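Local coordinates for protein NAD-dependent epimerase/dehydratase (Bacteroides thetaiotaomicron, PDB 3DHN) that probably binds NAD(P) through a Rossmann-type domain and may act as an oxidoreductase or epimerase, probably of the atypical short-chain dehydrogenase/reductase (SDR) kind, at residues A[72-76]-A[91-95]. Numbering follows the deposited sequence.
Sequences ISAFN and VYLTI
With chi1 at 171°, F75 places CG opposite its own backbone N, and the ring meets V91, Y92 and I95 of helix 87-101; V91, with CG1 likewise trans to its N (chi1 173°), sets that methyl over one face of the ring. The result is a CH-pi contact, V91 CG1 standing 4.0 Å from the centroid of the F75 ring. Y92 comes instead to the ring's edge, its CE1 lying near the F75 plane and 3.6 Å from F75 CD2, while the two aromatic planes are turned 82° apart. At the root of the phenylalanine, I95 CD1 reaches F75 CB at 3.8 Å, and the same methyl lies 4.0 Å from S73 OG. The contact illustrates how a Rossmann fold joins strand to helix: parallel strand 70-73, held between strands 6-10 and 106-110, ends at S73, and the loop just beyond it turns a large apolar residue back against the following helix. V55, from another loop, also touches F75, V91 and I95. Were F75 cut back to an alanine, a gap would probably open between loop and helix, leaving V91 CG1 and Y92 CE1 without their aromatic partner. Just past the strand end, the backbone N of F75 makes a weak hydrogen bond to S73 OG (3.5 Å). A water bridges loop and helix, donating to F75 O at 2.7 Å while also hydrogen-bonding Y92 OH, in the plane of the tyrosine ring.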
loop_
_atom_site.group_PDB
_atom_site.type_symbol
_atom_site.label_atom_id
_atom_site.label_comp_id
_atom_site.label_asym_id
_atom_site.label_seq_id
_atom_site.Cartn_x
_atom_site.Cartn_y
_atom_site.Cartn_z
ATOM N N ILE A 72 -7.852 -2.803 0.386
ATOM C CA ILE A 72 -6.454 -2.418 0.493
ATOM C C ILE A 72 -5.736 -3.191 -0.605
ATOM O O ILE A 72 -5.925 -4.402 -0.740
ATOM C CB ILE A 72 -5.826 -2.837 1.841
ATOM C CG1 ILE A 72 -6.543 -2.155 3.003
ATOM C CG2 ILE A 72 -4.333 -2.493 1.844
ATOM C CD1 ILE A 72 -6.107 -2.679 4.372
ATOM N N SER A 73 -4.924 -2.498 -1.398
ATOM C CA SER A 73 -4.182 -3.163 -2.457
ATOM C C SER A 73 -2.673 -3.069 -2.249
ATOM O O SER A 73 -2.125 -1.970 -2.106
ATOM C CB SER A 73 -4.537 -2.574 -3.822
ATOM O OG SER A 73 -3.725 -3.157 -4.834
ATOM N N ALA A 74 -2.016 -4.227 -2.229
ATOM C CA ALA A 74 -0.565 -4.315 -2.071
ATOM C C ALA A 74 0.068 -4.884 -3.349
ATOM O O ALA A 74 1.152 -5.475 -3.310
ATOM C CB ALA A 74 -0.217 -5.198 -0.872
ATOM N N PHE A 75 -0.614 -4.700 -4.476
ATOM C CA PHE A 75 -0.140 -5.189 -5.766
ATOM C C PHE A 75 1.229 -4.658 -6.188
ATOM O O PHE A 75 1.511 -3.460 -6.097
ATOM C CB PHE A 75 -1.146 -4.841 -6.867
ATOM C CG PHE A 75 -0.641 -5.122 -8.258
ATOM C CD1 PHE A 75 -0.642 -6.415 -8.768
ATOM C CD2 PHE A 75 -0.109 -4.096 -9.035
ATOM C CE1 PHE A 75 -0.113 -6.689 -10.035
ATOM C CE2 PHE A 75 0.422 -4.354 -10.302
ATOM C CZ PHE A 75 0.421 -5.655 -10.803
ATOM N N ASN A 76 2.060 -5.574 -6.675
ATOM C CA ASN A 76 3.400 -5.272 -7.168
ATOM C C ASN A 76 3.790 -6.423 -8.101
ATOM O O ASN A 76 3.446 -7.575 -7.846
ATOM C CB ASN A 76 4.392 -5.180 -6.007
ATOM C CG ASN A 76 5.826 -4.985 -6.479
ATOM O OD1 ASN A 76 6.140 -4.022 -7.176
ATOM N ND2 ASN A 76 6.704 -5.905 -6.093
ATOM N N VAL A 91 -2.374 -1.488 -15.092
ATOM C CA VAL A 91 -2.937 -2.393 -14.092
ATOM C C VAL A 91 -3.336 -1.661 -12.811
ATOM O O VAL A 91 -4.332 -2.025 -12.177
ATOM C CB VAL A 91 -1.952 -3.523 -13.735
ATOM C CG1 VAL A 91 -2.494 -4.331 -12.576
ATOM C CG2 VAL A 91 -1.742 -4.426 -14.945
ATOM N N TYR A 92 -2.558 -0.649 -12.424
ATOM C CA TYR A 92 -2.874 0.125 -11.225
ATOM C C TYR A 92 -4.253 0.754 -11.408
ATOM O O TYR A 92 -5.042 0.834 -10.467
ATOM C CB TYR A 92 -1.843 1.240 -10.982
ATOM C CG TYR A 92 -0.479 0.777 -10.501
ATOM C CD1 TYR A 92 -0.356 -0.240 -9.556
ATOM C CD2 TYR A 92 0.692 1.395 -10.961
ATOM C CE1 TYR A 92 0.889 -0.633 -9.077
ATOM C CE2 TYR A 92 1.943 1.010 -10.490
ATOM C CZ TYR A 92 2.035 -0.006 -9.546
ATOM O OH TYR A 92 3.269 -0.407 -9.080
ATOM N N LEU A 93 -4.531 1.195 -12.635
ATOM C CA LEU A 93 -5.810 1.822 -12.969
ATOM C C LEU A 93 -6.977 0.847 -12.916
ATOM O O LEU A 93 -8.029 1.159 -12.357
ATOM C CB LEU A 93 -5.761 2.444 -14.367
ATOM C CG LEU A 93 -5.710 3.972 -14.473
ATOM C CD1 LEU A 93 -5.912 4.375 -15.934
ATOM C CD2 LEU A 93 -6.792 4.603 -13.605
ATOM N N THR A 94 -6.793 -0.324 -13.518
ATOM C CA THR A 94 -7.833 -1.353 -13.546
ATOM C C THR A 94 -8.290 -1.716 -12.137
ATOM O O THR A 94 -9.468 -1.968 -11.901
ATOM C CB THR A 94 -7.334 -2.636 -14.252
ATOM O OG1 THR A 94 -6.986 -2.331 -15.609
ATOM C CG2 THR A 94 -8.416 -3.710 -14.246
ATOM N N ILE A 95 -7.350 -1.742 -11.200
ATOM C CA ILE A 95 -7.671 -2.076 -9.819
ATOM C C ILE A 95 -8.584 -1.052 -9.150
ATOM O O ILE A 95 -9.632 -1.412 -8.608
ATOM C CB ILE A 95 -6.383 -2.238 -8.976
ATOM C CG1 ILE A 95 -5.622 -3.482 -9.444
ATOM C CG2 ILE A 95 -6.734 -2.359 -7.495
ATOM C CD1 ILE A 95 -4.233 -3.642 -8.821
HETATM O O HOH W 1 3.404 -1.806 -7.004
#